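Local structure of solute-binding protein (Thermoactinomyces vulgaris, 2ZYN) at residues D19-W24 with S290-Y295; A75-W80 with W284-Y289; S130-Y135 with A341-K346. The protein binds a glucose oligosaccharide and probably serves as the extracellular sugar-capturing component of a carbohydrate (maltodextrin or cyclodextrin) transport system. All coordinates share one frame; numbering follows the deposited sequence.

Overall arrangement
Contacts 1 and 2 are neighbours, their centres about 9 Å apart. Contact 2 is nested inside the chain loop that contact 1 closes, and the two meet at D76, whose carboxylate receives V22 N on one oxygen and S290 OG on the other. Contact 3, across the chain's centre, joins a strand of the other lobe's sheet to helix 335-344, about 35 Å from contact 1 and 28 Å from contact 2, centre to centre. Contacts 2 and 3 approach the bound sugar from separate lobes: the side chain of W80 is about 7 Å from a glucose unit and that of V131 about 6 Å. Contact 1 lies at the surface, its centre about 25 Å from that of the chain.

Contact 1. Residues D19-W24 with S290-Y295; sequences DKLVVW and SKYPKY
L21 of strand 20-25 packs against Y292 and Y295, joining an inner strand of a periplasmic-binding-protein lobe to the start of helix 293-303, which lies alongside the sheet. Y292 holds the N-cap position of that helix, and Y295 sits in its first turn. The contact is mostly apolar, and the two segments share no hydrogen bond.

L21 does the joining through its forked end. With CG anti to the carbonyl carbon (chi1 -64°), the side chain extends so that its two methyls reach different residues. CD2 comes to 3.8 Å from Y292 CB, the two side chains slanting past each other near the root of the tyrosine. CD1 lies against the helix backbone instead, 3.8 Å from Y295 O, with Y295 CB a little farther off. With an alanine here both methyls would be gone, and strand 20-25 would probably lose its apolar hold on the two tyrosines, opening a gap beside the first turn of the helix.

Just ahead of the strand, D19 meets the rings. Its carboxylate stands nearly perpendicular to the Y295 ring, the planes 84° apart, and OD1 is 3.9 Å from Y295 CE2. This is van der Waals packing of an acid beside aromatic carbon.

On the helix side, an ST turn leads into the N-cap. S290 OG accepts from Y292 N at 3.2 Å and also bonds to D76, while K291 CB lies 3.7 Å above the Y292 ring plane, displaced toward the rim.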
loop_
_atom_site.group_PDB
_atom_site.type_symbol
_atom_site.label_atom_id
_atom_site.label_comp_id
_atom_site.label_asym_id
_atom_site.label_seq_id
_atom_site.Cartn_x
_atom_site.Cartn_y
_atom_site.Cartn_z
ATOM N N ASP A 19 3.739 -28.013 -18.809
ATOM C CA ASP A 19 3.539 -27.582 -17.426
ATOM C C ASP A 19 4.130 -26.193 -17.208
ATOM O O ASP A 19 5.328 -26.043 -16.942
ATOM C CB ASP A 19 4.138 -28.597 -16.445
ATOM C CG ASP A 19 3.199 -29.756 -16.159
ATOM O OD1 ASP A 19 2.189 -29.546 -15.453
ATOM O OD2 ASP A 19 3.476 -30.880 -16.632
ATOM N N LYS A 20 3.271 -25.185 -17.333
ATOM C CA LYS A 20 3.684 -23.788 -17.262
ATOM C C LYS A 20 2.774 -22.988 -16.334
ATOM O O LYS A 20 1.548 -23.009 -16.477
ATOM C CB LYS A 20 3.682 -23.172 -18.663
ATOM C CG LYS A 20 4.229 -21.758 -18.742
ATOM C CD LYS A 20 3.771 -21.085 -20.023
ATOM C CE LYS A 20 4.383 -19.708 -20.172
ATOM N NZ LYS A 20 3.808 -18.980 -21.334
ATOM N N LEU A 21 3.390 -22.285 -15.387
ATOM C CA LEU A 21 2.669 -21.415 -14.465
ATOM C C LEU A 21 2.853 -19.949 -14.850
ATOM O O LEU A 21 3.885 -19.572 -15.406
ATOM C CB LEU A 21 3.126 -21.659 -13.021
ATOM C CG LEU A 21 2.846 -23.045 -12.422
ATOM C CD1 LEU A 21 3.618 -23.243 -11.128
ATOM C CD2 LEU A 21 1.356 -23.275 -12.194
ATOM N N VAL A 22 1.836 -19.136 -14.571
ATOM C CA VAL A 22 1.873 -17.703 -14.868
ATOM C C VAL A 22 1.760 -16.906 -13.570
ATOM O O VAL A 22 0.901 -17.184 -12.731
ATOM C CB VAL A 22 0.753 -17.286 -15.865
ATOM C CG1 VAL A 22 0.800 -15.793 -16.162
ATOM C CG2 VAL A 22 0.864 -18.070 -17.166
ATOM N N VAL A 23 2.644 -15.927 -13.413
ATOM C CA VAL A 23 2.661 -15.065 -12.234
ATOM C C VAL A 23 2.542 -13.609 -12.683
ATOM O O VAL A 23 3.276 -13.177 -13.570
ATOM C CB VAL A 23 3.968 -15.261 -11.419
ATOM C CG1 VAL A 23 4.104 -14.214 -10.329
ATOM C CG2 VAL A 23 4.025 -16.653 -10.809
ATOM N N TRP A 24 1.616 -12.859 -12.090
ATOM C CA TRP A 24 1.561 -11.417 -12.332
ATOM C C TRP A 24 2.247 -10.662 -11.206
ATOM O O TRP A 24 1.805 -10.711 -10.054
ATOM C CB TRP A 24 0.126 -10.906 -12.489
ATOM C CG TRP A 24 -0.577 -11.353 -13.732
ATOM C CD1 TRP A 24 -0.016 -11.910 -14.846
ATOM C CD2 TRP A 24 -1.979 -11.247 -13.998
ATOM N NE1 TRP A 24 -0.988 -12.177 -15.782
ATOM C CE2 TRP A 24 -2.201 -11.776 -15.288
ATOM C CE3 TRP A 24 -3.073 -10.761 -13.268
ATOM C CZ2 TRP A 24 -3.476 -11.838 -15.864
ATOM C CZ3 TRP A 24 -4.339 -10.820 -13.840
ATOM C CH2 TRP A 24 -4.527 -11.356 -15.128
ATOM N N SER A 290 -7.124 -20.827 -11.396
ATOM C CA SER A 290 -5.879 -21.542 -11.648
ATOM C C SER A 290 -6.166 -23.013 -11.930
ATOM O O SER A 290 -6.895 -23.668 -11.180
ATOM C CB SER A 290 -4.929 -21.413 -10.455
ATOM O OG SER A 290 -3.793 -22.242 -10.619
ATOM N N LYS A 291 -5.603 -23.515 -13.027
ATOM C CA LYS A 291 -5.756 -24.917 -13.407
ATOM C C LYS A 291 -4.780 -25.806 -12.646
ATOM O O LYS A 291 -4.909 -27.034 -12.655
ATOM C CB LYS A 291 -5.563 -25.094 -14.915
ATOM C CG LYS A 291 -6.677 -24.505 -15.768
ATOM C CD LYS A 291 -6.468 -24.787 -17.253
ATOM C CE LYS A 291 -5.407 -23.876 -17.866
ATOM N NZ LYS A 291 -5.251 -24.111 -19.332
ATOM N N TYR A 292 -3.809 -25.179 -11.981
ATOM C CA TYR A 292 -2.765 -25.900 -11.261
ATOM C C TYR A 292 -2.551 -25.335 -9.848
ATOM O O TYR A 292 -1.471 -24.826 -9.547
ATOM C CB TYR A 292 -1.452 -25.858 -12.059
ATOM C CG TYR A 292 -1.607 -26.169 -13.532
ATOM C CD1 TYR A 292 -1.770 -25.146 -14.466
ATOM C CD2 TYR A 292 -1.601 -27.485 -13.991
ATOM C CE1 TYR A 292 -1.920 -25.428 -15.821
ATOM C CE2 TYR A 292 -1.750 -27.777 -15.341
ATOM C CZ TYR A 292 -1.908 -26.745 -16.248
ATOM O OH TYR A 292 -2.052 -27.028 -17.587
ATOM N N PRO A 293 -3.574 -25.435 -8.970
ATOM C CA PRO A 293 -3.453 -24.841 -7.635
ATOM C C PRO A 293 -2.398 -25.525 -6.768
ATOM O O PRO A 293 -1.790 -24.876 -5.920
ATOM C CB PRO A 293 -4.851 -25.032 -7.034
ATOM C CG PRO A 293 -5.417 -26.198 -7.759
ATOM C CD PRO A 293 -4.879 -26.100 -9.154
ATOM N N LYS A 294 -2.193 -26.823 -6.985
ATOM C CA LYS A 294 -1.182 -27.587 -6.261
ATOM C C LYS A 294 0.222 -27.059 -6.557
ATOM O O LYS A 294 0.960 -26.715 -5.632
ATOM C CB LYS A 294 -1.289 -29.072 -6.615
ATOM C CG LYS A 294 -0.246 -29.968 -5.964
ATOM C CD LYS A 294 -0.227 -31.327 -6.639
ATOM C CE LYS A 294 0.942 -32.174 -6.166
ATOM N NZ LYS A 294 0.965 -33.495 -6.852
ATOM N N TYR A 295 0.573 -26.987 -7.841
ATOM C CA TYR A 295 1.896 -26.514 -8.268
ATOM C C TYR A 295 2.104 -25.022 -8.009
ATOM O O TYR A 295 3.205 -24.600 -7.653
ATOM C CB TYR A 295 2.153 -26.826 -9.750
ATOM C CG TYR A 295 2.149 -28.303 -10.106
ATOM C CD1 TYR A 295 2.675 -29.258 -9.232
ATOM C CD2 TYR A 295 1.638 -28.740 -11.328
ATOM C CE1 TYR A 295 2.675 -30.612 -9.560
ATOM C CE2 TYR A 295 1.638 -30.091 -11.668
ATOM C CZ TYR A 295 2.157 -31.019 -10.779
ATOM O OH TYR A 295 2.158 -32.353 -11.113
#

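Contact 2. Residues A75-W80 with W284-Y289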
loop_
_atom_site.group_PDB
_atom_site.type_symbol
_atom_site.label_atom_id
_atom_site.label_comp_id
_atom_site.label_asym_id
_atom_site.label_seq_id
_atom_site.Cartn_x
_atom_site.Cartn_y
_atom_site.Cartn_z
ATOM N N ALA A 75 -3.622 -15.171 -14.538
ATOM C CA ALA A 75 -2.441 -15.794 -13.949
ATOM C C ALA A 75 -2.829 -16.767 -12.844
ATOM O O ALA A 75 -3.951 -16.726 -12.329
ATOM C CB ALA A 75 -1.503 -14.737 -13.403
ATOM N N ASP A 76 -1.894 -17.642 -12.490
ATOM C CA ASP A 76 -2.064 -18.553 -11.358
ATOM C C ASP A 76 -1.859 -17.805 -10.047
ATOM O O ASP A 76 -2.676 -17.908 -9.130
ATOM C CB ASP A 76 -1.074 -19.712 -11.458
ATOM C CG ASP A 76 -1.292 -20.553 -12.698
ATOM O OD1 ASP A 76 -2.285 -21.310 -12.733
ATOM O OD2 ASP A 76 -0.474 -20.450 -13.637
ATOM N N LEU A 77 -0.753 -17.065 -9.972
ATOM C CA LEU A 77 -0.434 -16.219 -8.823
ATOM C C LEU A 77 -0.544 -14.744 -9.184
ATOM O O LEU A 77 -0.049 -14.307 -10.230
ATOM C CB LEU A 77 0.972 -16.515 -8.291
ATOM C CG LEU A 77 1.181 -17.491 -7.125
ATOM C CD1 LEU A 77 0.203 -18.653 -7.119
ATOM C CD2 LEU A 77 2.615 -17.987 -7.110
ATOM N N VAL A 78 -1.197 -13.994 -8.301
ATOM C CA VAL A 78 -1.420 -12.558 -8.468
ATOM C C VAL A 78 -1.047 -11.841 -7.167
ATOM O O VAL A 78 -0.849 -12.485 -6.139
ATOM C CB VAL A 78 -2.899 -12.251 -8.836
ATOM C CG1 VAL A 78 -3.247 -12.826 -10.212
ATOM C CG2 VAL A 78 -3.859 -12.796 -7.763
ATOM N N THR A 79 -0.945 -10.516 -7.216
ATOM C CA THR A 79 -0.601 -9.731 -6.029
ATOM C C THR A 79 -1.267 -8.354 -6.002
ATOM O O THR A 79 -1.357 -7.677 -7.024
ATOM C CB THR A 79 0.944 -9.592 -5.867
ATOM O OG1 THR A 79 1.246 -8.937 -4.628
ATOM C CG2 THR A 79 1.568 -8.823 -7.048
ATOM N N TRP A 80 -1.739 -7.973 -4.819
ATOM C CA TRP A 80 -2.228 -6.618 -4.538
ATOM C C TRP A 80 -2.333 -6.392 -3.032
ATOM O O TRP A 80 -2.395 -7.365 -2.269
ATOM C CB TRP A 80 -3.560 -6.312 -5.246
ATOM C CG TRP A 80 -4.676 -7.282 -5.003
ATOM C CD1 TRP A 80 -5.451 -7.385 -3.883
ATOM C CD2 TRP A 80 -5.165 -8.262 -5.924
ATOM N NE1 TRP A 80 -6.387 -8.379 -4.047
ATOM C CE2 TRP A 80 -6.234 -8.933 -5.290
ATOM C CE3 TRP A 80 -4.801 -8.641 -7.223
ATOM C CZ2 TRP A 80 -6.943 -9.970 -5.909
ATOM C CZ3 TRP A 80 -5.506 -9.674 -7.841
ATOM C CH2 TRP A 80 -6.571 -10.322 -7.181
ATOM N N TRP A 284 1.147 -12.867 -2.131
ATOM C CA TRP A 284 0.802 -13.637 -3.313
ATOM C C TRP A 284 -0.548 -14.278 -3.046
ATOM O O TRP A 284 -0.782 -14.819 -1.965
ATOM C CB TRP A 284 1.837 -14.725 -3.606
ATOM C CG TRP A 284 3.152 -14.228 -4.143
ATOM C CD1 TRP A 284 4.374 -14.368 -3.557
ATOM C CD2 TRP A 284 3.372 -13.523 -5.371
ATOM N NE1 TRP A 284 5.348 -13.798 -4.345
ATOM C CE2 TRP A 284 4.759 -13.272 -5.464
ATOM C CE3 TRP A 284 2.531 -13.077 -6.403
ATOM C CZ2 TRP A 284 5.325 -12.592 -6.544
ATOM C CZ3 TRP A 284 3.098 -12.404 -7.479
ATOM C CH2 TRP A 284 4.484 -12.169 -7.538
ATOM N N TYR A 285 -1.443 -14.203 -4.023
ATOM C CA TYR A 285 -2.734 -14.869 -3.910
ATOM C C TYR A 285 -2.851 -15.913 -5.000
ATOM O O TYR A 285 -2.133 -15.859 -6.001
ATOM C CB TYR A 285 -3.888 -13.867 -3.999
ATOM C CG TYR A 285 -3.737 -12.661 -3.094
ATOM C CD1 TYR A 285 -3.523 -12.813 -1.722
ATOM C CD2 TYR A 285 -3.807 -11.369 -3.611
ATOM C CE1 TYR A 285 -3.378 -11.708 -0.887
ATOM C CE2 TYR A 285 -3.665 -10.257 -2.785
ATOM C CZ TYR A 285 -3.451 -10.432 -1.427
ATOM O OH TYR A 285 -3.307 -9.333 -0.612
ATOM N N LEU A 286 -3.748 -16.870 -4.788
ATOM C CA LEU A 286 -3.967 -17.946 -5.740
ATOM C C LEU A 286 -5.324 -17.756 -6.398
ATOM O O LEU A 286 -6.349 -17.752 -5.716
ATOM C CB LEU A 286 -3.874 -19.307 -5.040
ATOM C CG LEU A 286 -4.173 -20.580 -5.849
ATOM C CD1 LEU A 286 -3.224 -20.759 -7.029
ATOM C CD2 LEU A 286 -4.123 -21.797 -4.937
ATOM N N SER A 287 -5.307 -17.573 -7.717
ATOM C CA SER A 287 -6.517 -17.381 -8.513
ATOM C C SER A 287 -7.463 -18.562 -8.353
ATOM O O SER A 287 -7.030 -19.715 -8.354
ATOM C CB SER A 287 -6.158 -17.217 -9.989
ATOM O OG SER A 287 -7.322 -17.182 -10.797
ATOM N N ALA A 288 -8.753 -18.262 -8.224
ATOM C CA ALA A 288 -9.787 -19.291 -8.129
ATOM C C ALA A 288 -9.961 -20.017 -9.464
ATOM O O ALA A 288 -10.694 -21.003 -9.558
ATOM C CB ALA A 288 -11.101 -18.671 -7.687
ATOM N N TYR A 289 -9.275 -19.519 -10.491
ATOM C CA TYR A 289 -9.382 -20.054 -11.844
ATOM C C TYR A 289 -8.107 -20.759 -12.293
ATOM O O TYR A 289 -8.020 -21.243 -13.424
ATOM C CB TYR A 289 -9.791 -18.937 -12.812
ATOM C CG TYR A 289 -10.978 -18.152 -12.303
ATOM C CD1 TYR A 289 -12.247 -18.729 -12.262
ATOM C CD2 TYR A 289 -10.832 -16.847 -11.826
ATOM C CE1 TYR A 289 -13.337 -18.029 -11.777
ATOM C CE2 TYR A 289 -11.922 -16.135 -11.342
ATOM C CZ TYR A 289 -13.172 -16.736 -11.320
ATOM O OH TYR A 289 -14.265 -16.055 -10.842
HETATM O O HOH W 1 -6.490 -17.488 -13.395
#
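This is a buried antiparallel strand pairing, strand 77-81 against the end of strand 278-286, inside the sheet of one lobe, with Y285 meeting the other strand most extensively. V78 and Y285 form a hydrogen-bonded pair: Y285 N reaches V78 O at 2.8 Å, and V78 N returns a bond to Y285 O. One residue before the strand, D76 O accepts a nearly straight bond from S287 N.

The Y285 side chain adds a fourth link. CG lies anti to the carbonyl carbon (chi1 -49°), and the ring runs along the neighbouring strand until OH donates to W80 O at 2.7 Å, nearly along the C=O axis. The same ring turns its edge to the face of W80 in an edge-to-face stack, centroids 4.8 Å apart and planes at 55°, with Y285 CE2 above the five-membered ring, 3.5 Å from W80 NE1. The hydroxyl bond holds the direction of the Y285 side chain, while the stack probably limits how its ring can turn about its own axis.

Strand 278-286 runs against 77-81 on one flank and 120-129 on the other. Such a reversed strand, entering from the second lobe, is the hallmark of type II periplasmic binding proteins.

On the face of the sheet away from V78 and Y285 lie L77, T79, W284 and L286. W284 brings CE3 to 3.4 Å from V78 O, near the indole plane, while T79 CB packs obliquely on the same ring. T79 OG1 bonds to G283 O, and K126 makes a cation-pi contact with W284. L77 CD1 and L286 CD1 meet at 4.0 Å. Ahead of strand 77-81, a water donates to A75 O and hydrogen-bonds S287 OG at 2.7 Å; that OG also accepts from Y289 N in an ST turn.

Contact 3. Residues S130-Y135 with A341-K346; sequences SVALIY and AKQASK
Q343 and A344 of helix 335-344 face S130 and the chain just beyond it, where the polypeptide enters strand 132-136. S130 points at the helix and meets it in two ways: its CB lies 3.7 Å from A344 CB, carbon against carbon, while OG passes 3.6 Å from Q343 CG. In Q343, CG is anti to the backbone N (chi1 -180°), which carries the chain out from the helix toward the strand, and a bend at chi2 then turns it aside. The methylenes do the touching. CG comes within 3.1 Å of V131 O, a close approach of aliphatic carbon to a carbonyl, and CB rests 4.1 Å from A132 CB.

S130 OG bonds to V131 O at 2.9 Å and also hydrogen-bonds T277 OG1, so this buried hydroxyl has two polar partners. V131 O thereby has S130 OG as a polar partner, with the Q343 methylene packed close by. The segments themselves meet by packing alone.

Strand 132-136 follows directly on strand 120-129 of the other lobe's sheet, so the contact lies just past a crossover between the lobes. Strand 132-136 is hydrogen-bonded in its own sheet, between strands 242-247 and 262-265. F340, one turn earlier in helix 335-344, packs on A132 and I134, while V131, whose side chain starts out away from that helix, touches Y175 and Y176 of helix 174-183.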
loop_
_atom_site.group_PDB
_atom_site.type_symbol
_atom_site.label_atom_id
_atom_site.label_comp_id
_atom_site.label_asym_id
_atom_site.label_seq_id
_atom_site.Cartn_x
_atom_site.Cartn_y
_atom_site.Cartn_z
ATOM N N SER A 130 4.152 0.935 5.587
ATOM C CA SER A 130 3.465 2.172 5.924
ATOM C C SER A 130 4.259 3.310 5.306
ATOM O O SER A 130 5.471 3.198 5.143
ATOM C CB SER A 130 3.403 2.360 7.438
ATOM O OG SER A 130 2.970 3.666 7.761
ATOM N N VAL A 131 3.577 4.393 4.947
ATOM C CA VAL A 131 4.274 5.612 4.547
ATOM C C VAL A 131 4.964 6.216 5.769
ATOM O O VAL A 131 4.535 5.999 6.904
ATOM C CB VAL A 131 3.328 6.658 3.902
ATOM C CG1 VAL A 131 2.744 6.119 2.591
ATOM C CG2 VAL A 131 2.223 7.091 4.882
ATOM N N ALA A 132 6.052 6.940 5.530
ATOM C CA ALA A 132 6.708 7.717 6.568
ATOM C C ALA A 132 7.232 8.992 5.934
ATOM O O ALA A 132 6.944 9.266 4.763
ATOM C CB ALA A 132 7.835 6.918 7.219
ATOM N N LEU A 133 7.970 9.785 6.710
ATOM C CA LEU A 133 8.604 10.988 6.198
ATOM C C LEU A 133 9.958 10.611 5.620
ATOM O O LEU A 133 10.861 10.197 6.347
ATOM C CB LEU A 133 8.765 12.032 7.311
ATOM C CG LEU A 133 9.042 13.480 6.886
ATOM C CD1 LEU A 133 7.870 14.064 6.107
ATOM C CD2 LEU A 133 9.332 14.331 8.106
ATOM N N ILE A 134 10.073 10.716 4.300
ATOM C CA ILE A 134 11.332 10.471 3.610
ATOM C C ILE A 134 11.909 11.826 3.236
ATOM O O ILE A 134 11.274 12.605 2.529
ATOM C CB ILE A 134 11.146 9.600 2.336
ATOM C CG1 ILE A 134 10.391 8.304 2.663
ATOM C CG2 ILE A 134 12.500 9.282 1.695
ATOM C CD1 ILE A 134 9.908 7.546 1.437
ATOM N N TYR A 135 13.109 12.112 3.728
ATOM C CA TYR A 135 13.707 13.420 3.498
ATOM C C TYR A 135 15.085 13.346 2.862
ATOM O O TYR A 135 15.826 12.373 3.045
ATOM C CB TYR A 135 13.717 14.267 4.783
ATOM C CG TYR A 135 14.503 13.677 5.933
ATOM C CD1 TYR A 135 15.783 14.144 6.241
ATOM C CD2 TYR A 135 13.964 12.661 6.721
ATOM C CE1 TYR A 135 16.507 13.609 7.301
ATOM C CE2 TYR A 135 14.685 12.115 7.780
ATOM C CZ TYR A 135 15.951 12.593 8.065
ATOM O OH TYR A 135 16.660 12.052 9.113
ATOM N N ALA A 341 9.522 1.145 9.936
ATOM C CA ALA A 341 9.101 0.178 10.951
ATOM C C ALA A 341 8.449 0.858 12.155
ATOM O O ALA A 341 7.391 0.426 12.622
ATOM C CB ALA A 341 10.292 -0.672 11.394
ATOM N N LYS A 342 9.086 1.922 12.643
ATOM C CA LYS A 342 8.564 2.712 13.760
ATOM C C LYS A 342 7.210 3.333 13.436
ATOM O O LYS A 342 6.295 3.297 14.261
ATOM C CB LYS A 342 9.560 3.802 14.176
ATOM C CG LYS A 342 10.370 3.484 15.432
ATOM C CD LYS A 342 11.568 2.583 15.140
ATOM C CE LYS A 342 12.422 2.346 16.385
ATOM N NZ LYS A 342 13.175 3.561 16.818
ATOM N N GLN A 343 7.084 3.892 12.233
ATOM C CA GLN A 343 5.829 4.499 11.807
ATOM C C GLN A 343 4.721 3.453 11.704
ATOM O O GLN A 343 3.597 3.690 12.154
ATOM C CB GLN A 343 5.995 5.252 10.482
ATOM C CG GLN A 343 4.717 5.930 9.962
ATOM C CD GLN A 343 3.959 6.716 11.025
ATOM O OE1 GLN A 343 2.789 6.439 11.295
ATOM N NE2 GLN A 343 4.616 7.700 11.624
ATOM N N ALA A 344 5.051 2.300 11.125
ATOM C CA ALA A 344 4.093 1.207 10.964
ATOM C C ALA A 344 3.608 0.666 12.310
ATOM O O ALA A 344 2.482 0.186 12.417
ATOM C CB ALA A 344 4.691 0.091 10.122
ATOM N N SER A 345 4.450 0.771 13.337
ATOM C CA SER A 345 4.098 0.307 14.683
ATOM C C SER A 345 3.003 1.169 15.323
ATOM O O SER A 345 2.402 0.773 16.328
ATOM C CB SER A 345 5.337 0.280 15.579
ATOM O OG SER A 345 5.655 1.580 16.038
ATOM N N LYS A 346 2.756 2.339 14.731
ATOM C CA LYS A 346 1.747 3.285 15.216
ATOM C C LYS A 346 0.521 3.322 14.311
ATOM O O LYS A 346 -0.433 4.065 14.570
ATOM C CB LYS A 346 2.334 4.700 15.318
ATOM C CG LYS A 346 3.734 4.791 15.910
ATOM C CD LYS A 346 3.778 4.294 17.350
ATOM C CE LYS A 346 5.197 4.323 17.899
ATOM N NZ LYS A 346 5.276 3.590 19.195
#